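Local coordinates for protein N-isopropylammelide isopropylaminohydrolase (Burkholderia multivorans ATCC 17616, PDB 6NBO) that belongs to the amidohydrolase family, built on a TIM barrel, and binds zinc ions, at residues R113-A118 against P316-R321; V368-M373 against P383-V388. One frame throughout, in Å; residues are numbered along the deposited sequence.

Interaction 1: residues R113-A118 against P316-R321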
loop_
_atom_site.group_PDB
_atom_site.type_symbol
_atom_site.label_atom_id
_atom_site.label_comp_id
_atom_site.label_asym_id
_atom_site.label_seq_id
_atom_site.Cartn_x
_atom_site.Cartn_y
_atom_site.Cartn_z
ATOM N N ARG A 113 5.963 -12.429 -2.802
ATOM C CA ARG A 113 5.928 -13.170 -4.058
ATOM C C ARG A 113 4.497 -13.494 -4.477
ATOM O O ARG A 113 4.187 -13.490 -5.675
ATOM C CB ARG A 113 6.787 -14.429 -3.938
ATOM C CG ARG A 113 8.259 -14.118 -4.202
ATOM C CD ARG A 113 9.174 -15.322 -4.091
ATOM N NE ARG A 113 10.477 -15.011 -4.667
ATOM C CZ ARG A 113 11.603 -15.623 -4.342
ATOM N NH1 ARG A 113 11.593 -16.589 -3.434
ATOM N NH2 ARG A 113 12.740 -15.268 -4.923
ATOM N N ALA A 114 3.607 -13.761 -3.515
ATOM C CA ALA A 114 2.198 -13.960 -3.858
ATOM C C ALA A 114 1.572 -12.669 -4.378
ATOM O O ALA A 114 0.742 -12.699 -5.302
ATOM C CB ALA A 114 1.418 -14.474 -2.641
ATOM N N PHE A 115 1.925 -11.532 -3.778
ATOM C CA PHE A 115 1.510 -10.246 -4.333
ATOM C C PHE A 115 1.937 -10.126 -5.797
ATOM O O PHE A 115 1.121 -9.820 -6.676
ATOM C CB PHE A 115 2.108 -9.108 -3.502
ATOM C CG PHE A 115 1.235 -8.658 -2.338
ATOM C CD1 PHE A 115 0.062 -7.948 -2.566
ATOM C CD2 PHE A 115 1.609 -8.916 -1.025
ATOM C CE1 PHE A 115 -0.729 -7.502 -1.510
ATOM C CE2 PHE A 115 0.812 -8.470 0.053
ATOM C CZ PHE A 115 -0.356 -7.773 -0.198
ATOM N N LEU A 116 3.213 -10.390 -6.074
ATOM C CA LEU A 116 3.724 -10.307 -7.445
ATOM C C LEU A 116 2.954 -11.230 -8.386
ATOM O O LEU A 116 2.539 -10.813 -9.474
ATOM C CB LEU A 116 5.215 -10.641 -7.468
ATOM C CG LEU A 116 5.914 -10.486 -8.830
ATOM C CD1 LEU A 116 5.771 -9.040 -9.372
ATOM C CD2 LEU A 116 7.367 -10.881 -8.726
ATOM N N ALA A 117 2.729 -12.483 -7.977
ATOM C CA ALA A 117 2.022 -13.421 -8.847
ATOM C C ALA A 117 0.605 -12.949 -9.162
ATOM O O ALA A 117 0.054 -13.278 -10.224
ATOM C CB ALA A 117 1.980 -14.814 -8.205
ATOM N N ALA A 118 -0.010 -12.207 -8.248
ATOM C CA ALA A 118 -1.331 -11.624 -8.445
ATOM C C ALA A 118 -1.270 -10.205 -9.009
ATOM O O ALA A 118 -2.274 -9.480 -8.947
ATOM C CB ALA A 118 -2.112 -11.621 -7.121
ATOM N N PRO A 316 -3.247 -11.367 -1.180
ATOM C CA PRO A 316 -2.322 -10.716 -2.125
ATOM C C PRO A 316 -2.995 -10.211 -3.392
ATOM O O PRO A 316 -2.304 -9.676 -4.260
ATOM C CB PRO A 316 -1.311 -11.833 -2.453
ATOM C CG PRO A 316 -2.048 -13.100 -2.206
ATOM C CD PRO A 316 -3.049 -12.825 -1.101
ATOM N N ASP A 317 -4.310 -10.376 -3.538
ATOM C CA ASP A 317 -5.033 -9.909 -4.724
ATOM C C ASP A 317 -5.547 -8.492 -4.461
ATOM O O ASP A 317 -6.560 -8.310 -3.783
ATOM C CB ASP A 317 -6.178 -10.873 -5.043
ATOM C CG ASP A 317 -6.845 -10.559 -6.362
ATOM O OD1 ASP A 317 -6.632 -9.447 -6.873
ATOM O OD2 ASP A 317 -7.570 -11.413 -6.900
ATOM N N MET A 318 -4.873 -7.473 -5.019
ATOM C CA MET A 318 -5.328 -6.106 -4.778
ATOM C C MET A 318 -6.615 -5.787 -5.518
ATOM O O MET A 318 -7.295 -4.825 -5.148
ATOM C CB MET A 318 -4.253 -5.081 -5.151
ATOM C CG MET A 318 -3.038 -5.082 -4.201
ATOM S SD MET A 318 -3.499 -5.017 -2.458
ATOM C CE MET A 318 -4.241 -3.380 -2.373
ATOM N N LEU A 319 -6.971 -6.560 -6.547
ATOM C CA LEU A 319 -8.301 -6.387 -7.128
ATOM C C LEU A 319 -9.369 -6.737 -6.105
ATOM O O LEU A 319 -10.422 -6.091 -6.046
ATOM C CB LEU A 319 -8.466 -7.244 -8.390
ATOM C CG LEU A 319 -7.659 -6.829 -9.624
ATOM C CD1 LEU A 319 -8.053 -7.667 -10.851
ATOM C CD2 LEU A 319 -7.844 -5.326 -9.890
ATOM N N GLU A 320 -9.114 -7.757 -5.277
ATOM C CA GLU A 320 -10.071 -8.093 -4.231
ATOM C C GLU A 320 -10.177 -6.972 -3.206
ATOM O O GLU A 320 -11.268 -6.695 -2.689
ATOM C CB GLU A 320 -9.684 -9.403 -3.549
ATOM C CG GLU A 320 -10.704 -9.842 -2.513
ATOM C CD GLU A 320 -10.564 -11.307 -2.193
ATOM O OE1 GLU A 320 -9.986 -11.629 -1.138
ATOM O OE2 GLU A 320 -11.003 -12.132 -3.019
ATOM N N ARG A 321 -9.057 -6.326 -2.877
ATOM C CA ARG A 321 -9.137 -5.209 -1.938
ATOM C C ARG A 321 -9.935 -4.055 -2.534
ATOM O O ARG A 321 -10.722 -3.399 -1.833
ATOM C CB ARG A 321 -7.732 -4.753 -1.538
ATOM C CG ARG A 321 -7.707 -3.662 -0.458
ATOM C CD ARG A 321 -8.514 -4.046 0.770
ATOM N NE ARG A 321 -8.263 -5.415 1.235
ATOM C CZ ARG A 321 -8.731 -5.902 2.383
ATOM N NH1 ARG A 321 -9.447 -5.131 3.190
ATOM N NH2 ARG A 321 -8.480 -7.152 2.729
HETATM O O HOH W 1 -2.468 -8.209 -6.420
#
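Pro-316 lies against one face of the Phe-115 ring and forms, with Met-318 at the ring's edge, the dense part of this contact. The CA of Pro-316 stands 3.8 Å from the centroid of the phenyl ring of Phe-115, 20° off the ring normal and displaced toward the rim, a CH-pi contact. Met-318 closes on the same ring from another direction: its SD lies in the ring plane, 3.8 Å from CE1 of Phe-115, in an edge-on Met-aromatic contact. A chi1 of -70° puts CG of the methionine anti to the carbonyl carbon, and the bend at chi2 (-49°) sets SD at the ring. On the helix side, CB of Pro-316 rests on the backbone where Ala-114 joins Phe-115, 3.5 Å from Phe-115 N, and its CG lies 3.8 Å from CB of Ala-114.

The contact is looser beyond the end of helix 104-117. Ala-118 turns its CB toward the opposite segment, 3.5 Å from Pro-316 O, but reaches CA of Asp-317 only at 4.1 Å, and no direct hydrogen bond joins the segments. A water fills that role, donating to Ala-118 O at 2.8 Å and to Pro-316 O and accepting from Met-318 N, so that the C-terminal end of helix 104-117 and the start of helix 318-328 share one solvent molecule. Asp-317 is the N-cap of helix 318-328; its OD1 accepts weakly from Leu-319 N and Glu-320 N, and its stronger partner is Arg-385, in a salt bridge.

Trp-73, from a loop, touches both Ala-114 and Pro-316. The ring and the methionine pack on strands 56-66 and 120-128 of the barrel: Phe-115 and Met-318 both reach Glu-63 and Thr-120, and Met-318 also packs on Leu-61.

Interaction 2: residues V368-M373 against P383-V388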
loop_
_atom_site.group_PDB
_atom_site.type_symbol
_atom_site.label_atom_id
_atom_site.label_comp_id
_atom_site.label_asym_id
_atom_site.label_seq_id
_atom_site.Cartn_x
_atom_site.Cartn_y
_atom_site.Cartn_z
ATOM N N VAL A 368 -0.249 -5.952 -16.254
ATOM C CA VAL A 368 -1.027 -7.073 -15.737
ATOM C C VAL A 368 -2.184 -7.288 -16.697
ATOM O O VAL A 368 -2.982 -6.370 -16.918
ATOM C CB VAL A 368 -1.527 -6.790 -14.308
ATOM C CG1 VAL A 368 -2.369 -7.958 -13.753
ATOM C CG2 VAL A 368 -0.348 -6.484 -13.398
ATOM N N LEU A 369 -2.267 -8.481 -17.297
ATOM C CA LEU A 369 -3.344 -8.794 -18.229
ATOM C C LEU A 369 -4.404 -9.621 -17.520
ATOM O O LEU A 369 -4.067 -10.585 -16.823
ATOM C CB LEU A 369 -2.830 -9.566 -19.447
ATOM C CG LEU A 369 -1.737 -8.898 -20.281
ATOM C CD1 LEU A 369 -1.531 -9.693 -21.572
ATOM C CD2 LEU A 369 -2.091 -7.442 -20.563
ATOM N N VAL A 370 -5.681 -9.258 -17.712
ATOM C CA VAL A 370 -6.807 -10.022 -17.168
ATOM C C VAL A 370 -7.896 -10.158 -18.221
ATOM O O VAL A 370 -8.142 -9.230 -19.002
ATOM C CB VAL A 370 -7.395 -9.381 -15.884
ATOM C CG1 VAL A 370 -6.410 -9.495 -14.757
ATOM C CG2 VAL A 370 -7.805 -7.931 -16.119
ATOM N N ASP A 371 -8.550 -11.325 -18.243
ATOM C CA ASP A 371 -9.681 -11.566 -19.139
ATOM C C ASP A 371 -10.929 -11.009 -18.467
ATOM O O ASP A 371 -11.555 -11.675 -17.638
ATOM C CB ASP A 371 -9.837 -13.055 -19.447
ATOM C CG ASP A 371 -11.081 -13.364 -20.303
ATOM O OD1 ASP A 371 -11.675 -12.422 -20.874
ATOM O OD2 ASP A 371 -11.470 -14.554 -20.403
ATOM N N ALA A 372 -11.284 -9.776 -18.820
ATOM C CA ALA A 372 -12.492 -9.129 -18.335
ATOM C C ALA A 372 -12.973 -8.173 -19.414
ATOM O O ALA A 372 -12.170 -7.595 -20.149
ATOM C CB ALA A 372 -12.253 -8.370 -17.023
ATOM N N MET A 373 -14.291 -8.014 -19.506
ATOM C CA MET A 373 -14.848 -7.117 -20.510
ATOM C C MET A 373 -14.666 -5.660 -20.107
ATOM O O MET A 373 -14.430 -4.804 -20.963
ATOM C CB MET A 373 -16.326 -7.435 -20.745
ATOM N N PRO A 383 -10.505 -11.755 -12.023
ATOM C CA PRO A 383 -9.973 -12.826 -12.872
ATOM C C PRO A 383 -8.490 -13.056 -12.613
ATOM O O PRO A 383 -7.760 -12.144 -12.229
ATOM C CB PRO A 383 -10.220 -12.308 -14.300
ATOM C CG PRO A 383 -10.266 -10.843 -14.172
ATOM C CD PRO A 383 -10.876 -10.562 -12.808
ATOM N N VAL A 384 -8.052 -14.301 -12.826
ATOM C CA VAL A 384 -6.646 -14.635 -12.630
ATOM C C VAL A 384 -5.789 -13.703 -13.470
ATOM O O VAL A 384 -6.192 -13.282 -14.559
ATOM C CB VAL A 384 -6.396 -16.112 -12.997
ATOM C CG1 VAL A 384 -6.621 -16.342 -14.486
ATOM C CG2 VAL A 384 -4.989 -16.541 -12.605
ATOM N N ARG A 385 -4.620 -13.325 -12.948
ATOM C CA ARG A 385 -3.694 -12.541 -13.763
ATOM C C ARG A 385 -3.108 -13.461 -14.827
ATOM O O ARG A 385 -2.270 -14.322 -14.530
ATOM C CB ARG A 385 -2.581 -11.918 -12.922
ATOM C CG ARG A 385 -3.019 -11.190 -11.669
ATOM C CD ARG A 385 -4.170 -10.210 -11.895
ATOM N NE ARG A 385 -5.440 -10.711 -11.368
ATOM C CZ ARG A 385 -5.857 -10.517 -10.116
ATOM N NH1 ARG A 385 -5.109 -9.841 -9.253
ATOM N NH2 ARG A 385 -7.030 -11.001 -9.728
ATOM N N ARG A 386 -3.558 -13.305 -16.067
ATOM C CA ARG A 386 -3.045 -14.159 -17.131
ATOM C C ARG A 386 -1.549 -13.941 -17.344
ATOM O O ARG A 386 -0.801 -14.897 -17.592
ATOM C CB ARG A 386 -3.804 -13.896 -18.425
ATOM C CG ARG A 386 -3.352 -14.840 -19.525
ATOM C CD ARG A 386 -3.639 -14.275 -20.880
ATOM N NE ARG A 386 -5.069 -14.203 -21.130
ATOM C CZ ARG A 386 -5.603 -13.499 -22.119
ATOM N NH1 ARG A 386 -4.812 -12.810 -22.935
ATOM N NH2 ARG A 386 -6.919 -13.479 -22.285
ATOM N N LEU A 387 -1.100 -12.697 -17.232
ATOM C CA LEU A 387 0.293 -12.322 -17.447
ATOM C C LEU A 387 0.645 -11.213 -16.473
ATOM O O LEU A 387 -0.140 -10.284 -16.286
ATOM C CB LEU A 387 0.537 -11.826 -18.879
ATOM C CG LEU A 387 1.981 -11.414 -19.202
ATOM C CD1 LEU A 387 2.890 -12.635 -19.186
ATOM C CD2 LEU A 387 2.059 -10.722 -20.552
ATOM N N VAL A 388 1.808 -11.318 -15.836
ATOM C CA VAL A 388 2.357 -10.219 -15.052
ATOM C C VAL A 388 3.734 -9.922 -15.618
ATOM O O VAL A 388 4.576 -10.824 -15.733
ATOM C CB VAL A 388 2.426 -10.528 -13.544
ATOM C CG1 VAL A 388 2.955 -9.310 -12.784
ATOM C CG2 VAL A 388 1.041 -10.917 -13.005
HETATM O O HOH W 2 -7.807 -13.601 -16.639
#
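Val-368 and Leu-369 pair with Val-388 and Leu-387 as a short antiparallel beta ladder, whose two strands are joined through helix 375-381. Strand 367-370 runs beside strand 56-66 of the TIM-barrel fold, and strand 387-390 beside strand 393-397, consistent with the small beta region that accompanies the barrel in amidohydrolases. In the hydrogen-bonded pair, Leu-369 N donates to Leu-387 O at 3.0 Å with an N-H...O angle of 165°. Leu-369 O accepts from Arg-386 N at 2.9 Å, a more bent bond (132°), and the backbone of Arg-386 itself has helical torsions.

On one face of the ladder the side chains of Leu-369 and Leu-387 lie side by side, with CD1 of the former 3.9 Å from CD2 of the latter. Pro-383 packs on Val-370, its CG 3.6 Å from CB of the valine. A water accepting from Asp-371 N and donating to Val-384 O bridges the two backbones there.

Arg-385 packs against Val-368 and Val-370. Its aliphatic part crosses Val-368, whose CG1 is 3.4 Å from Arg-385 CD, and runs alongside Val-370. A bend at chi2 and a chi3 of 106° bring NE toward the carbonyl of Pro-383. The guanidinium grips this single carbonyl side-on: Arg-385 NE donates to Pro-383 O at 2.9 Å and Arg-385 NH2 to the same oxygen at 2.8 Å, with that oxygen in the guanidinium plane.

Overall arrangement
Arg-385 joins the two contacts, whose centres lie 12 Å apart. Its NH1, the guanidinium nitrogen not engaged with Pro-383, forms a salt bridge to Asp-317 OD1 at 2.9 Å and a probable hydrogen bond to Ala-118 O, also at 2.9 Å. The arginine of interaction 2 thus touches both segments of interaction 1, while Val-388 CG1 packs 3.7 Å from Leu-116 O. Strand 56-66 connects the pair further, touching side chains of both contacts; it carries the zinc ligand His-65, with His-67 just after it. In interaction 1 the Phe-115 side chain is about 12 Å from a bound zinc ion.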